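Local coordinates for CRP-like protein Clp (Xanthomonas campestris pv. campestris, PDB 3IWZ) that activates or represses many genes, including those for virulence factors, as a homodimeric DNA-binding regulator that binds c-di-GMP, which appears to abolish its hold on DNA, at residues D162-V165 against R166-D170; V197-R201 against E202-R206. One frame throughout, in Å; residues are numbered along the deposited sequence.

Contact 1 of 2, residues D162-V165 against R166-D170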
loop_
_atom_site.group_PDB
_atom_site.type_symbol
_atom_site.label_atom_id
_atom_site.label_comp_id
_atom_site.label_asym_id
_atom_site.label_seq_id
_atom_site.Cartn_x
_atom_site.Cartn_y
_atom_site.Cartn_z
ATOM N N ASP D 162 16.625 -2.601 14.598
ATOM C CA ASP D 162 16.306 -1.247 14.173
ATOM C C ASP D 162 14.794 -1.073 13.992
ATOM O O ASP D 162 14.203 -0.149 14.552
ATOM C CB ASP D 162 17.030 -0.938 12.859
ATOM C CG ASP D 162 16.769 0.470 12.360
ATOM O OD1 ASP D 162 15.585 0.869 12.285
ATOM O OD2 ASP D 162 17.749 1.171 12.028
ATOM N N ARG D 163 14.173 -1.964 13.217
ATOM C CA ARG D 163 12.732 -1.888 12.962
ATOM C C ARG D 163 11.927 -2.015 14.258
ATOM O O ARG D 163 10.946 -1.305 14.459
ATOM C CB ARG D 163 12.281 -2.987 11.976
ATOM C CG ARG D 163 13.151 -3.147 10.724
ATOM C CD ARG D 163 12.418 -3.828 9.546
ATOM N NE ARG D 163 12.092 -5.246 9.738
ATOM C CZ ARG D 163 12.935 -6.253 9.530
ATOM N NH1 ARG D 163 14.177 -6.022 9.120
ATOM N NH2 ARG D 163 12.536 -7.502 9.722
ATOM N N ILE D 164 12.342 -2.924 15.133
ATOM C CA ILE D 164 11.637 -3.128 16.394
ATOM C C ILE D 164 11.630 -1.869 17.263
ATOM O O ILE D 164 10.599 -1.512 17.836
ATOM C CB ILE D 164 12.251 -4.295 17.193
ATOM C CG1 ILE D 164 12.159 -5.583 16.364
ATOM C CG2 ILE D 164 11.520 -4.455 18.524
ATOM C CD1 ILE D 164 12.668 -6.831 17.075
ATOM N N VAL D 165 12.775 -1.199 17.361
ATOM C CA VAL D 165 12.868 0.025 18.151
ATOM C C VAL D 165 11.881 1.061 17.618
ATOM O O VAL D 165 11.102 1.645 18.381
ATOM C CB VAL D 165 14.293 0.621 18.108
ATOM C CG1 VAL D 165 14.293 2.017 18.712
ATOM C CG2 VAL D 165 15.251 -0.284 18.875
ATOM N N ARG D 166 11.920 1.280 16.305
ATOM C CA ARG D 166 11.028 2.228 15.647
ATOM C C ARG D 166 9.562 1.925 15.963
ATOM O O ARG D 166 8.793 2.827 16.312
ATOM C CB ARG D 166 11.243 2.187 14.129
ATOM C CG ARG D 166 12.429 2.996 13.605
ATOM C CD ARG D 166 12.490 2.883 12.089
ATOM N NE ARG D 166 13.133 4.024 11.440
ATOM C CZ ARG D 166 14.435 4.285 11.480
ATOM N NH1 ARG D 166 15.256 3.484 12.145
ATOM N NH2 ARG D 166 14.923 5.341 10.839
ATOM N N THR D 167 9.185 0.651 15.849
ATOM C CA THR D 167 7.811 0.211 16.108
ATOM C C THR D 167 7.410 0.313 17.585
ATOM O O THR D 167 6.227 0.466 17.904
ATOM C CB THR D 167 7.591 -1.244 15.622
ATOM O OG1 THR D 167 7.754 -1.304 14.202
ATOM C CG2 THR D 167 6.203 -1.720 15.971
ATOM N N LEU D 168 8.385 0.208 18.484
ATOM C CA LEU D 168 8.100 0.325 19.909
ATOM C C LEU D 168 7.678 1.760 20.190
ATOM O O LEU D 168 6.796 2.008 21.012
ATOM C CB LEU D 168 9.337 -0.023 20.741
ATOM C CG LEU D 168 9.576 -1.513 21.013
ATOM C CD1 LEU D 168 10.963 -1.732 21.606
ATOM C CD2 LEU D 168 8.498 -2.014 21.957
ATOM N N HIS D 169 8.298 2.702 19.486
ATOM C CA HIS D 169 7.978 4.112 19.671
ATOM C C HIS D 169 6.657 4.519 19.024
ATOM O O HIS D 169 5.990 5.441 19.494
ATOM C CB HIS D 169 9.116 4.992 19.135
ATOM C CG HIS D 169 10.337 4.991 20.001
ATOM N ND1 HIS D 169 10.331 5.464 21.297
ATOM C CD2 HIS D 169 11.606 4.580 19.757
ATOM C CE1 HIS D 169 11.541 5.344 21.813
ATOM N NE2 HIS D 169 12.334 4.811 20.899
ATOM N N ASP D 170 6.274 3.836 17.950
ATOM C CA ASP D 170 5.019 4.158 17.270
ATOM C C ASP D 170 3.848 3.812 18.189
ATOM O O ASP D 170 2.833 4.511 18.222
ATOM C CB ASP D 170 4.907 3.368 15.959
ATOM C CG ASP D 170 3.759 3.851 15.078
ATOM O OD1 ASP D 170 3.721 5.059 14.752
ATOM O OD2 ASP D 170 2.896 3.023 14.712
#

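Contact 2 of 2, residues V197-R201 against E202-R206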
loop_
_atom_site.group_PDB
_atom_site.type_symbol
_atom_site.label_atom_id
_atom_site.label_comp_id
_atom_site.label_asym_id
_atom_site.label_seq_id
_atom_site.Cartn_x
_atom_site.Cartn_y
_atom_site.Cartn_z
ATOM N N VAL D 197 7.209 -6.278 12.695
ATOM C CA VAL D 197 8.452 -5.978 11.982
ATOM C C VAL D 197 8.839 -7.020 10.949
ATOM O O VAL D 197 9.818 -6.845 10.237
ATOM C CB VAL D 197 9.643 -5.813 12.958
ATOM C CG1 VAL D 197 9.335 -4.732 13.972
ATOM C CG2 VAL D 197 9.943 -7.132 13.648
ATOM N N GLY D 198 8.079 -8.105 10.886
ATOM C CA GLY D 198 8.360 -9.154 9.931
ATOM C C GLY D 198 9.570 -9.991 10.298
ATOM O O GLY D 198 10.507 -10.109 9.502
ATOM N N CYS D 199 9.562 -10.562 11.502
ATOM C CA CYS D 199 10.662 -11.409 11.956
ATOM C C CYS D 199 10.082 -12.561 12.770
ATOM O O CYS D 199 8.914 -12.525 13.156
ATOM C CB CYS D 199 11.654 -10.613 12.816
ATOM S SG CYS D 199 11.036 -10.096 14.434
ATOM N N SER D 200 10.894 -13.581 13.033
ATOM C CA SER D 200 10.427 -14.731 13.802
ATOM C C SER D 200 10.100 -14.337 15.237
ATOM O O SER D 200 10.746 -13.459 15.814
ATOM C CB SER D 200 11.483 -15.839 13.801
ATOM O OG SER D 200 12.682 -15.411 14.425
ATOM N N ARG D 201 9.085 -14.985 15.800
ATOM C CA ARG D 201 8.658 -14.728 17.173
ATOM C C ARG D 201 9.854 -14.830 18.107
ATOM O O ARG D 201 9.932 -14.136 19.117
ATOM C CB ARG D 201 7.583 -15.741 17.580
ATOM C CG ARG D 201 7.495 -16.011 19.076
ATOM C CD ARG D 201 6.452 -17.070 19.349
ATOM N NE ARG D 201 6.446 -17.517 20.738
ATOM C CZ ARG D 201 6.252 -16.725 21.788
ATOM N NH1 ARG D 201 6.051 -15.423 21.622
ATOM N NH2 ARG D 201 6.239 -17.242 23.008
ATOM N N GLU D 202 10.779 -15.713 17.749
ATOM C CA GLU D 202 11.993 -15.936 18.518
ATOM C C GLU D 202 12.956 -14.750 18.409
ATOM O O GLU D 202 13.318 -14.153 19.424
ATOM C CB GLU D 202 12.678 -17.224 18.041
ATOM C CG GLU D 202 12.445 -17.550 16.565
ATOM C CD GLU D 202 11.520 -18.741 16.364
ATOM O OE1 GLU D 202 11.933 -19.873 16.706
ATOM O OE2 GLU D 202 10.387 -18.553 15.864
ATOM N N MET D 203 13.361 -14.406 17.186
ATOM C CA MET D 203 14.285 -13.289 16.980
ATOM C C MET D 203 13.769 -12.056 17.700
ATOM O O MET D 203 14.532 -11.342 18.349
ATOM C CB MET D 203 14.447 -12.973 15.491
ATOM C CG MET D 203 15.892 -12.681 15.066
ATOM S SD MET D 203 16.738 -11.431 16.080
ATOM C CE MET D 203 18.365 -11.375 15.291
ATOM N N ALA D 204 12.467 -11.811 17.589
ATOM C CA ALA D 204 11.863 -10.659 18.240
ATOM C C ALA D 204 12.155 -10.710 19.733
ATOM O O ALA D 204 12.262 -9.676 20.389
ATOM C CB ALA D 204 10.362 -10.647 18.001
ATOM N N GLY D 205 12.279 -11.921 20.267
ATOM C CA GLY D 205 12.568 -12.072 21.683
ATOM C C GLY D 205 14.001 -11.686 21.973
ATOM O O GLY D 205 14.284 -10.940 22.916
ATOM N N ARG D 206 14.907 -12.193 21.144
ATOM C CA ARG D 206 16.330 -11.917 21.282
ATOM C C ARG D 206 16.608 -10.418 21.370
ATOM O O ARG D 206 17.513 -9.991 22.081
ATOM C CB ARG D 206 17.086 -12.516 20.095
ATOM C CG ARG D 206 18.594 -12.344 20.148
ATOM C CD ARG D 206 19.219 -12.780 18.829
ATOM N NE ARG D 206 18.850 -14.150 18.483
ATOM C CZ ARG D 206 19.120 -14.731 17.317
ATOM N NH1 ARG D 206 19.765 -14.063 16.368
ATOM N NH2 ARG D 206 18.747 -15.987 17.102
#

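Contact 1 of 2, residues D162-V165 against R166-D170
The carbonyl oxygens of Asp-162, Arg-163, Ile-164 and Val-165 accept the backbone N-H of the residue four further on, Arg-166 to His-169, in the regular turns of helix 160-172 of the CRP-type helix-turn-helix domain. Side chains four apart use the same periodicity. On one flank Asp-162 and Arg-166 form a salt bridge, NH1 to OD1 at 2.6 Å. The carboxylate approaches the guanidinium at its edge with the two planes only 18° apart, yet the N-H is poorly aimed (122°) and the bond counts as weak. Asp-162 reaches forward because its CG is anti to the backbone N (chi1 -179°). Ile-164 and Leu-168 run alongside each other on the buried side, CG2 to CD1 at 4.2 Å, and Ile-164 also packs on Leu-193 and Val-197 of helix 190-197. Val-165 and His-169 lie side by side as well, CG1 against ring atom CD2 at 3.9 Å. The guanidinium of Arg-163 leaves this helix for the carbonyls of Val-197 and Leu-158. Its own carbonyl is gripped twice by Thr-167: the backbone N sits 3.0 Å from Arg-163 O, while OG1 comes from above the carbonyl plane at 3.2 Å.

Contact 2 of 2, residues V197-R201 against E202-R206
The carboxylate of Glu-202 meets Ser-200 obliquely, with CB of the serine 3.6 Å from OE2; nothing from 197-201 stacks on either of its faces. The guanidinium of the neighbouring Arg-201 makes no ion pair with it, since Arg-201 NE stays 6.4 Å from Glu-202 OE2. What organises this corner is instead a classic N-cap, at the point where the turn of the helix-turn-helix gives way to its second helix. Ser-200 OG, held between its own N and carbonyl carbon (chi1 62°), bends back to accept from Met-203 N at 3.0 Å, along a fairly straight N-H (159°). The serine thereby satisfies an N-H that the first turn of a helix cannot pair with a preceding carbonyl. Its backbone serves too: Ser-200 O takes the N-H of Ala-204 at 3.0 Å. The short approach of Glu-202 CG to Ser-200 OG and an unstaggered chi1 of 30° make the modelled position of the exposed Glu-202 side chain doubtful. One residue before the cap, Cys-199 SG packs against the methyl of Ala-204, 3.7 Å from its CB, and so tucks the turn against the start of the helix. Gly-198, the first residue after helix 190-197 to leave helical backbone angles, has positive phi and turns the chain. Cys-199 and Ala-204 share Ala-194 of helix 190-197 as a neighbour, while Cys-199 also reaches Val-160 of helix 160-172, so the cap of helix 201-213 sits where three helices converge.

How the contacts relate
Contact 1 belongs to the first helix of the DNA-binding domain and contact 2 to the turn and the start of the second helix of the predicted helix-turn-helix; their centres are 13 Å apart. They meet directly at Val-197, whose carbonyl O accepts from Arg-163 NE at 2.8 Å and whose CG1 rests 3.8 Å from Thr-167 OG1. Helix 160-172 thus backs the end of helix 190-197. Both contacts also approach the domain assigned to cyclic nucleotide binding: the side chain of Ser-200 is about 4 Å from that of Arg-73, and that of Thr-167 about 7 Å from that of Tyr-79. This is consistent with both contacts lying near the domain junction, not evidence of ligand binding.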